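PDB 4QTN: nicotinamide riboside transporter PnuC from Neisseria mucosa ATCC 25996, which probably carries nicotinamide riboside, a form of vitamin B3 and a precursor of NAD, across the bacterial inner membrane as a homotrimer. Local coordinates for residues 45-50 / 208-213; 67-72 / 94-99; 119-124 / 175-180. One frame throughout, in Å; residues are numbered along the deposited sequence.

Contact 1 (45-50 / 208-213); sequences VAAVTG and LPLLLM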
loop_
_atom_site.group_PDB
_atom_site.type_symbol
_atom_site.label_atom_id
_atom_site.label_comp_id
_atom_site.label_asym_id
_atom_site.label_seq_id
_atom_site.Cartn_x
_atom_site.Cartn_y
_atom_site.Cartn_z
ATOM N N VAL C 45 4.753 24.403 -4.170
ATOM C CA VAL C 45 3.918 24.766 -5.330
ATOM C C VAL C 45 3.862 23.582 -6.303
ATOM O O VAL C 45 2.805 23.252 -6.830
ATOM C CB VAL C 45 4.444 26.025 -6.074
ATOM C CG1 VAL C 45 3.742 26.186 -7.400
ATOM C CG2 VAL C 45 4.221 27.260 -5.245
ATOM N N ALA C 46 5.005 22.931 -6.507
ATOM C CA ALA C 46 5.092 21.813 -7.434
ATOM C C ALA C 46 4.205 20.649 -7.001
ATOM O O ALA C 46 3.739 19.891 -7.834
ATOM C CB ALA C 46 6.539 21.361 -7.615
ATOM N N ALA C 47 3.952 20.523 -5.703
ATOM C CA ALA C 47 3.042 19.490 -5.225
ATOM C C ALA C 47 1.593 19.901 -5.392
ATOM O O ALA C 47 0.848 19.248 -6.100
ATOM C CB ALA C 47 3.337 19.139 -3.791
ATOM N N VAL C 48 1.213 21.020 -4.783
ATOM C CA VAL C 48 -0.161 21.544 -4.903
ATOM C C VAL C 48 -0.700 21.572 -6.351
ATOM O O VAL C 48 -1.775 21.030 -6.625
ATOM C CB VAL C 48 -0.311 22.927 -4.243
ATOM C CG1 VAL C 48 -1.644 23.564 -4.616
ATOM C CG2 VAL C 48 -0.200 22.785 -2.746
ATOM N N THR C 49 0.032 22.220 -7.261
ATOM C CA THR C 49 -0.194 22.024 -8.696
ATOM C C THR C 49 0.493 20.738 -9.038
ATOM O O THR C 49 1.700 20.686 -9.069
ATOM C CB THR C 49 0.412 23.167 -9.567
ATOM O OG1 THR C 49 1.841 23.165 -9.461
ATOM C CG2 THR C 49 -0.118 24.529 -9.139
ATOM N N GLY C 50 -0.265 19.682 -9.226
ATOM C CA GLY C 50 0.332 18.389 -9.433
ATOM C C GLY C 50 -0.485 17.368 -8.746
ATOM O O GLY C 50 -0.830 16.349 -9.328
ATOM N N LEU C 208 10.618 16.810 1.028
ATOM C CA LEU C 208 9.396 16.238 1.565
ATOM C C LEU C 208 8.129 16.562 0.767
ATOM O O LEU C 208 7.295 15.686 0.587
ATOM C CB LEU C 208 9.207 16.590 3.030
ATOM C CG LEU C 208 8.669 15.409 3.826
ATOM C CD1 LEU C 208 9.803 14.444 4.176
ATOM C CD2 LEU C 208 7.943 15.877 5.076
ATOM N N PRO C 209 7.989 17.815 0.263
ATOM C CA PRO C 209 6.751 18.086 -0.463
ATOM C C PRO C 209 6.538 17.140 -1.655
ATOM O O PRO C 209 5.399 16.760 -1.945
ATOM C CB PRO C 209 6.928 19.529 -0.946
ATOM C CG PRO C 209 7.928 20.124 -0.023
ATOM C CD PRO C 209 8.858 19.008 0.338
ATOM N N LEU C 210 7.620 16.739 -2.319
ATOM C CA LEU C 210 7.487 15.926 -3.528
ATOM C C LEU C 210 7.497 14.413 -3.266
ATOM O O LEU C 210 6.793 13.662 -3.947
ATOM C CB LEU C 210 8.521 16.323 -4.586
ATOM C CG LEU C 210 8.429 17.762 -5.114
ATOM C CD1 LEU C 210 9.311 17.953 -6.337
ATOM C CD2 LEU C 210 6.991 18.151 -5.427
ATOM N N LEU C 211 8.278 13.971 -2.278
ATOM C CA LEU C 211 8.177 12.598 -1.804
ATOM C C LEU C 211 6.778 12.348 -1.272
ATOM O O LEU C 211 6.181 11.310 -1.552
ATOM C CB LEU C 211 9.219 12.304 -0.723
ATOM C CG LEU C 211 9.114 10.952 0.007
ATOM C CD1 LEU C 211 8.918 9.779 -0.958
ATOM C CD2 LEU C 211 10.336 10.732 0.876
ATOM N N LEU C 212 6.244 13.308 -0.513
ATOM C CA LEU C 212 4.870 13.196 -0.039
ATOM C C LEU C 212 3.893 13.240 -1.192
ATOM O O LEU C 212 2.918 12.489 -1.215
ATOM C CB LEU C 212 4.528 14.269 0.996
ATOM C CG LEU C 212 4.311 13.758 2.427
ATOM C CD1 LEU C 212 3.554 14.791 3.231
ATOM C CD2 LEU C 212 3.567 12.433 2.468
HETATM N N MSE C 213 4.172 14.103 -2.166
HETATM C CA MSE C 213 3.345 14.189 -3.351
HETATM C C MSE C 213 3.182 12.834 -4.014
HETATM O O MSE C 213 2.064 12.440 -4.342
HETATM C CB MSE C 213 3.915 15.175 -4.335
HETATM C CG MSE C 213 3.026 15.173 -5.555
HETATM SE SE MSE C 213 3.829 16.306 -6.913
HETATM C CE MSE C 213 5.292 15.097 -7.420
#

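Contact 2 (67-72 / 94-99); sequences FGLISV and VYVPVQ. With NNR (Nicotinamide riboside), chain I.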
loop_
_atom_site.group_PDB
_atom_site.type_symbol
_atom_site.label_atom_id
_atom_site.label_comp_id
_atom_site.label_asym_id
_atom_site.label_seq_id
_atom_site.Cartn_x
_atom_site.Cartn_y
_atom_site.Cartn_z
ATOM N N PHE C 67 -2.782 22.970 -15.035
ATOM C CA PHE C 67 -2.071 22.584 -13.811
ATOM C C PHE C 67 -0.820 21.780 -14.115
ATOM O O PHE C 67 0.252 22.079 -13.600
ATOM C CB PHE C 67 -2.983 21.787 -12.872
ATOM C CG PHE C 67 -4.087 22.599 -12.275
ATOM C CD1 PHE C 67 -3.833 23.498 -11.245
ATOM C CD2 PHE C 67 -5.387 22.478 -12.750
ATOM C CE1 PHE C 67 -4.855 24.257 -10.699
ATOM C CE2 PHE C 67 -6.417 23.237 -12.210
ATOM C CZ PHE C 67 -6.150 24.128 -11.185
ATOM N N GLY C 68 -0.962 20.763 -14.957
ATOM C CA GLY C 68 0.156 19.901 -15.313
ATOM C C GLY C 68 1.332 20.690 -15.837
ATOM O O GLY C 68 2.487 20.442 -15.450
ATOM N N LEU C 69 1.035 21.667 -16.697
ATOM C CA LEU C 69 2.060 22.501 -17.324
ATOM C C LEU C 69 2.959 23.171 -16.288
ATOM O O LEU C 69 4.183 23.091 -16.388
ATOM C CB LEU C 69 1.418 23.551 -18.254
ATOM C CG LEU C 69 2.301 24.290 -19.278
ATOM C CD1 LEU C 69 2.965 25.516 -18.661
ATOM C CD2 LEU C 69 3.335 23.355 -19.886
ATOM N N ILE C 70 2.341 23.827 -15.298
ATOM C CA ILE C 70 3.074 24.427 -14.168
ATOM C C ILE C 70 3.849 23.355 -13.429
ATOM O O ILE C 70 5.084 23.434 -13.289
ATOM C CB ILE C 70 2.113 25.097 -13.158
ATOM C CG1 ILE C 70 1.455 26.330 -13.775
ATOM C CG2 ILE C 70 2.854 25.470 -11.885
ATOM C CD1 ILE C 70 0.165 26.738 -13.091
ATOM N N SER C 71 3.113 22.340 -12.985
ATOM C CA SER C 71 3.619 21.357 -12.072
ATOM C C SER C 71 4.868 20.671 -12.583
ATOM O O SER C 71 5.886 20.644 -11.880
ATOM C CB SER C 71 2.553 20.328 -11.761
ATOM O OG SER C 71 3.127 19.230 -11.072
ATOM N N VAL C 72 4.793 20.093 -13.794
ATOM C CA VAL C 72 5.928 19.316 -14.346
ATOM C C VAL C 72 7.188 20.166 -14.571
ATOM O O VAL C 72 8.310 19.655 -14.495
ATOM C CB VAL C 72 5.574 18.521 -15.647
ATOM C CG1 VAL C 72 4.654 17.350 -15.335
ATOM C CG2 VAL C 72 4.987 19.430 -16.730
ATOM N N VAL C 94 9.530 15.710 -22.304
ATOM C CA VAL C 94 8.349 14.909 -22.677
ATOM C C VAL C 94 7.032 15.495 -22.154
ATOM O O VAL C 94 6.133 15.791 -22.940
ATOM C CB VAL C 94 8.487 13.435 -22.228
ATOM C CG1 VAL C 94 7.184 12.682 -22.428
ATOM C CG2 VAL C 94 9.600 12.755 -22.993
ATOM N N TYR C 95 6.910 15.654 -20.832
ATOM C CA TYR C 95 5.636 16.093 -20.238
ATOM C C TYR C 95 5.241 17.522 -20.645
ATOM O O TYR C 95 4.061 17.806 -20.825
ATOM C CB TYR C 95 5.638 15.962 -18.705
ATOM C CG TYR C 95 5.622 14.543 -18.171
ATOM C CD1 TYR C 95 5.294 13.454 -18.996
ATOM C CD2 TYR C 95 5.897 14.287 -16.822
ATOM C CE1 TYR C 95 5.277 12.144 -18.493
ATOM C CE2 TYR C 95 5.886 12.986 -16.308
ATOM C CZ TYR C 95 5.576 11.918 -17.143
ATOM O OH TYR C 95 5.566 10.633 -16.635
ATOM N N VAL C 96 6.226 18.411 -20.799
ATOM C CA VAL C 96 5.930 19.829 -21.049
ATOM C C VAL C 96 5.308 20.100 -22.438
ATOM O O VAL C 96 4.302 20.813 -22.541
ATOM C CB VAL C 96 7.145 20.750 -20.783
ATOM C CG1 VAL C 96 6.814 22.189 -21.143
ATOM C CG2 VAL C 96 7.546 20.671 -19.324
ATOM N N PRO C 97 5.882 19.523 -23.505
ATOM C CA PRO C 97 5.153 19.671 -24.769
ATOM C C PRO C 97 3.810 18.910 -24.749
ATOM O O PRO C 97 2.787 19.453 -25.166
ATOM C CB PRO C 97 6.113 19.082 -25.815
ATOM C CG PRO C 97 7.092 18.269 -25.039
ATOM C CD PRO C 97 7.192 18.883 -23.676
ATOM N N VAL C 98 3.817 17.699 -24.201
ATOM C CA VAL C 98 2.641 16.826 -24.223
ATOM C C VAL C 98 1.405 17.447 -23.540
ATOM O O VAL C 98 0.271 17.148 -23.919
ATOM C CB VAL C 98 2.962 15.428 -23.642
ATOM C CG1 VAL C 98 1.699 14.610 -23.449
ATOM C CG2 VAL C 98 3.911 14.690 -24.562
ATOM N N GLN C 99 1.629 18.332 -22.564
ATOM C CA GLN C 99 0.528 19.071 -21.942
ATOM C C GLN C 99 -0.382 19.720 -22.992
ATOM O O GLN C 99 -1.614 19.662 -22.876
ATOM C CB GLN C 99 1.053 20.131 -20.963
ATOM C CG GLN C 99 1.588 19.567 -19.658
ATOM C CD GLN C 99 0.634 18.573 -19.008
ATOM O OE1 GLN C 99 -0.497 18.913 -18.659
ATOM N NE2 GLN C 99 1.091 17.334 -18.846
HETATM O O2R NNR I . -0.589 14.802 -16.862
HETATM C C2R NNR I . 0.265 14.192 -15.745
HETATM C C3R NNR I . 1.580 14.968 -15.610
HETATM O O3R NNR I . 1.906 15.513 -16.810
HETATM C C4R NNR I . 2.618 13.930 -15.239
HETATM C C5R NNR I . 2.829 13.819 -13.672
HETATM O O5R NNR I . 3.541 12.569 -13.383
HETATM O O4R NNR I . 2.171 12.805 -15.724
HETATM C C1R NNR I . 0.596 12.963 -16.005
HETATM N N1 NNR I . -0.158 12.002 -15.176
HETATM C C2 NNR I . 0.444 11.364 -14.081
HETATM C C6 NNR I . -1.473 11.728 -15.472
HETATM C C5 NNR I . -2.199 10.818 -14.667
HETATM C C4 NNR I . -1.595 10.183 -13.603
HETATM C C3 NNR I . -0.297 10.455 -13.292
HETATM C C7 NNR I . 0.320 9.768 -12.087
HETATM O O7 NNR I . 1.504 9.621 -12.007
HETATM N N7 NNR I . -0.530 9.303 -11.024
#

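Contact 3 (119-124 / 175-180); sequences EEVKAK and ILRYRE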
loop_
_atom_site.group_PDB
_atom_site.type_symbol
_atom_site.label_atom_id
_atom_site.label_comp_id
_atom_site.label_asym_id
_atom_site.label_seq_id
_atom_site.Cartn_x
_atom_site.Cartn_y
_atom_site.Cartn_z
ATOM N N GLU C 119 -17.653 18.617 -17.615
ATOM C CA GLU C 119 -17.463 17.798 -18.783
ATOM C C GLU C 119 -16.359 16.790 -18.515
ATOM O O GLU C 119 -15.309 17.160 -18.012
ATOM C CB GLU C 119 -17.138 18.675 -19.992
ATOM C CG GLU C 119 -18.261 19.662 -20.363
ATOM C CD GLU C 119 -17.850 21.145 -20.238
ATOM O OE1 GLU C 119 -16.838 21.543 -20.869
ATOM O OE2 GLU C 119 -18.568 21.921 -19.542
ATOM N N GLU C 120 -16.650 15.502 -18.751
ATOM C CA GLU C 120 -15.644 14.412 -18.628
ATOM C C GLU C 120 -15.248 13.867 -19.992
ATOM O O GLU C 120 -16.107 13.637 -20.844
ATOM C CB GLU C 120 -16.144 13.249 -17.728
ATOM C CG GLU C 120 -17.644 13.244 -17.433
ATOM C CD GLU C 120 -18.257 11.838 -17.331
ATOM O OE1 GLU C 120 -18.277 11.128 -18.352
ATOM O OE2 GLU C 120 -18.779 11.471 -16.244
ATOM N N VAL C 121 -13.940 13.655 -20.181
ATOM C CA VAL C 121 -13.376 13.004 -21.387
ATOM C C VAL C 121 -13.970 11.610 -21.605
ATOM O O VAL C 121 -14.405 10.953 -20.647
ATOM C CB VAL C 121 -11.825 12.898 -21.291
ATOM C CG1 VAL C 121 -11.408 11.672 -20.490
ATOM C CG2 VAL C 121 -11.189 12.890 -22.670
ATOM N N LYS C 122 -14.011 11.174 -22.865
ATOM C CA LYS C 122 -14.575 9.875 -23.204
ATOM C C LYS C 122 -13.494 8.814 -23.120
ATOM O O LYS C 122 -12.543 8.843 -23.857
ATOM C CB LYS C 122 -15.225 9.908 -24.594
ATOM C CG LYS C 122 -16.601 10.589 -24.620
ATOM C CD LYS C 122 -17.277 10.507 -25.995
ATOM C CE LYS C 122 -16.743 11.562 -26.965
ATOM N NZ LYS C 122 -17.110 11.289 -28.390
ATOM N N ALA C 123 -13.630 7.910 -22.164
ATOM C CA ALA C 123 -12.566 6.963 -21.852
ATOM C C ALA C 123 -12.722 5.689 -22.664
ATOM O O ALA C 123 -13.833 5.221 -22.862
ATOM C CB ALA C 123 -12.562 6.651 -20.363
ATOM N N LYS C 124 -11.602 5.148 -23.150
ATOM C CA LYS C 124 -11.608 3.926 -23.971
ATOM C C LYS C 124 -10.848 2.805 -23.269
ATOM O O LYS C 124 -10.020 3.064 -22.398
ATOM C CB LYS C 124 -10.996 4.186 -25.366
ATOM C CG LYS C 124 -11.706 5.256 -26.172
ATOM C CD LYS C 124 -11.230 5.311 -27.618
ATOM C CE LYS C 124 -9.800 5.838 -27.734
ATOM N NZ LYS C 124 -9.455 6.204 -29.137
ATOM N N ILE C 175 -2.980 10.610 -22.882
ATOM C CA ILE C 175 -3.438 11.544 -23.923
ATOM C C ILE C 175 -4.366 10.855 -24.921
ATOM O O ILE C 175 -5.356 11.436 -25.350
ATOM C CB ILE C 175 -2.284 12.254 -24.675
ATOM C CG1 ILE C 175 -1.248 11.254 -25.184
ATOM C CG2 ILE C 175 -1.638 13.308 -23.794
ATOM C CD1 ILE C 175 -0.255 11.860 -26.143
ATOM N N LEU C 176 -4.060 9.595 -25.249
ATOM C CA LEU C 176 -4.930 8.767 -26.115
ATOM C C LEU C 176 -6.265 8.288 -25.470
ATOM O O LEU C 176 -7.018 7.559 -26.109
ATOM C CB LEU C 176 -4.165 7.557 -26.650
ATOM C CG LEU C 176 -3.248 7.702 -27.872
ATOM C CD1 LEU C 176 -3.231 6.385 -28.633
ATOM C CD2 LEU C 176 -3.655 8.851 -28.792
ATOM N N ARG C 177 -6.512 8.662 -24.201
ATOM C CA ARG C 177 -7.797 8.387 -23.500
ATOM C C ARG C 177 -8.064 6.910 -23.104
ATOM O O ARG C 177 -9.211 6.486 -23.039
ATOM C CB ARG C 177 -8.975 8.936 -24.304
ATOM C CG ARG C 177 -9.059 10.443 -24.314
ATOM C CD ARG C 177 -9.464 10.984 -25.675
ATOM N NE ARG C 177 -10.581 10.246 -26.247
ATOM C CZ ARG C 177 -10.580 9.710 -27.461
ATOM N NH1 ARG C 177 -9.518 9.859 -28.262
ATOM N NH2 ARG C 177 -11.647 9.036 -27.883
ATOM N N TYR C 178 -7.014 6.143 -22.826
ATOM C CA TYR C 178 -7.193 4.726 -22.481
ATOM C C TYR C 178 -7.136 4.489 -20.989
ATOM O O TYR C 178 -6.295 5.050 -20.292
ATOM C CB TYR C 178 -6.167 3.843 -23.207
ATOM C CG TYR C 178 -6.471 3.680 -24.684
ATOM C CD1 TYR C 178 -7.521 2.856 -25.118
ATOM C CD2 TYR C 178 -5.748 4.375 -25.639
ATOM C CE1 TYR C 178 -7.815 2.718 -26.463
ATOM C CE2 TYR C 178 -6.037 4.251 -26.989
ATOM C CZ TYR C 178 -7.070 3.419 -27.398
ATOM O OH TYR C 178 -7.358 3.302 -28.741
ATOM N N ARG C 179 -8.033 3.650 -20.497
ATOM C CA ARG C 179 -8.095 3.364 -19.071
ATOM C C ARG C 179 -6.900 2.547 -18.556
ATOM O O ARG C 179 -6.647 2.521 -17.380
ATOM C CB ARG C 179 -9.387 2.656 -18.724
ATOM C CG ARG C 179 -9.205 1.610 -17.653
ATOM C CD ARG C 179 -10.526 1.136 -17.127
ATOM N NE ARG C 179 -11.171 0.212 -18.044
ATOM C CZ ARG C 179 -10.770 -1.036 -18.249
ATOM N NH1 ARG C 179 -9.698 -1.517 -17.612
ATOM N NH2 ARG C 179 -11.433 -1.806 -19.102
ATOM N N GLU C 180 -6.179 1.865 -19.433
ATOM C CA GLU C 180 -5.086 0.995 -18.965
ATOM C C GLU C 180 -3.866 1.788 -18.481
ATOM O O GLU C 180 -2.934 1.221 -17.906
ATOM C CB GLU C 180 -4.700 -0.038 -20.032
ATOM C CG GLU C 180 -5.704 -1.192 -20.165
ATOM C CD GLU C 180 -7.085 -0.733 -20.634
ATOM O OE1 GLU C 180 -7.155 0.295 -21.341
ATOM O OE2 GLU C 180 -8.097 -1.402 -20.298
#

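Contact 1 (45-50 / 208-213)
Met213, modelled as selenomethionine, reaches across from helix 208-234 to helix 41-59, while Leu210 and Ala47 fill the space beside it. The two transmembrane segments run nearly in the same direction, at 25°, with axes 8.8 Å apart at their closest. The first of them offers little more than two methyl groups. CB of Ala47 points at the other helix and settles against its first turn, 3.6 Å from the carbonyl O of Pro209 and 4.0 Å from CB of Met213. CG anti to the backbone N and an extended chi2 carry SE of Met213 out over the backbone of the opposite helix, 3.7 Å from CA of Ala47 and equally near O of Ala46; the bend at chi3 (73°) only turns the terminal CE. Leu210 comes in beside it. Its CG lies anti to the carbonyl carbon, and the CD2 branch swings in to touch CB of Ala46 at 3.9 Å and to graze the Ala47 methyl. Trp196 of helix 181-198 and Tyr75 of helix 64-80 also pack on Leu210, and Gln30 of helix 17-34 touches Ala47 and Pro209, so the contact is buried. No hydrogen bond joins the two segments; Thr49 OG1 turns back to Val45 O, which also accepts from Thr49 N. Cohesion here therefore rests on apolar packing: alanine methyls let the helices approach and the long Met213 side chain lies on backbone atoms, one turn before the substrate-binding Tyr217, whose OH is hydrogen-bonded to Gly50 O.

Contact 2 (67-72 / 94-99)
Helices 64-80 and 85-107 form an antiparallel transmembrane hairpin, crossing at -161° with their segment axes 9.0 Å apart, and one side of their interface forms part of the nicotinamide riboside pocket. Phe67, at the start of the first segment, faces away and meets the ring of Phe56 on helix 41-59. Gly68 comes next; lacking a side chain, it lets the amide end of Gln99 lie against its backbone. Gln99, folded over at chi2 (-49°), passes its CG 3.7 Å from N of Leu69 before its amide reaches the ribose, in keeping with its role as a substrate-binding residue. The side chain of Leu69 leaves with CG anti to the backbone N (chi1 -165°), and its CD2 branch crosses Val96 obliquely, 3.9 Å from CG1. Ile70 points away and packs on Thr49, while Ser71 makes weak hydrogen bonds from OG to helix 41-59. Val72 divides its two branches between the valine of the partner helix and the pocket. CG2, wedged between the backbone N and the carbonyl carbon, runs alongside CG2 of Val96 in the opposite sense at 3.8 Å. The side chains of Val72 and Tyr95 cross at about a right angle, and the ring carries the ribose over one face, C4R lying 3.5 Å above the Tyr95 plane toward the rim. The Tyr95 hydroxyl is hydrogen-bonded to Ser167 OG of helix 158-175, which would anchor the ring's far end. The CG1 branch of Val72 lies 3.6 Å from Tyr95 CD2 and just as close to the ribose O3R.

Contact 3 (119-124 / 175-180)
A single beta bridge, pairing Lys124 with Tyr178, ties two loops together just where helix 158-175 ends in a Schellman motif. The backbone of Lys124 is gripped on both sides. Its N donates to O of Arg177 over 2.7 Å, nearly along the C=O axis, and its O receives the N-H of Arg179 at 2.8 Å, again almost straight at the carbonyl (C=O...N 177°). Arg177, the first residue to leave the helix, has a positive phi (72°), and its carbonyl serves the bridge; CA of Ala123 lies against the same oxygen. Val121 sets its CG2 3.6 Å from CG of Arg177, meeting the arginine near the edge of its guanidinium, and NE makes a weak hydrogen bond to Lys122 O. Lys124, bent at chi3, runs between Arg177 and Tyr178: CE sits over one face of the guanidinium, 3.7 Å from NH2, and also lies against the tyrosine ring. Its NZ ends only 3.8 Å from Arg177 NH1, a closeness of like charges that may lower the lysine's proton affinity. Farther out, Trp106 of helix 85-107 packs on both Val121 and Arg177, Trp228 and Val232 of helix 208-234 touch Ala123, and backbone hydrogen bonds from Val121 to Gly60 and between Lys122 and His109 hold the loop to neighbouring parts of the chain. His17 of the third subunit touches Arg179 and Glu180, so these loops, probably cytoplasmic, also meet a neighbouring subunit. Within that pair, Glu180 OE2 lies 3.1 Å from Arg179 NH1 but well above the guanidinium plane, while Glu180 OE1 accepts the N-H of Leu126.

In the fold
From the N terminus, helix 41-59 supplies the first half of contact 1, whose partner comes only with the last helix, 208-234, so this contact closes a long loop that encloses the other two. Within it, contact 2 closes a short hairpin between consecutive helices 64-80 and 85-107. Contact 3 follows in series, opening in the loop after helix 85-107 and closing after helix 158-175. Contacts 1 and 2 touch through Thr49 and Ser71 on successive helices, and contacts 2 and 3 through Val98 and Ile175. Contacts 1 and 3 lie on opposite sides of the chain's centre, their centres about 25 Å apart.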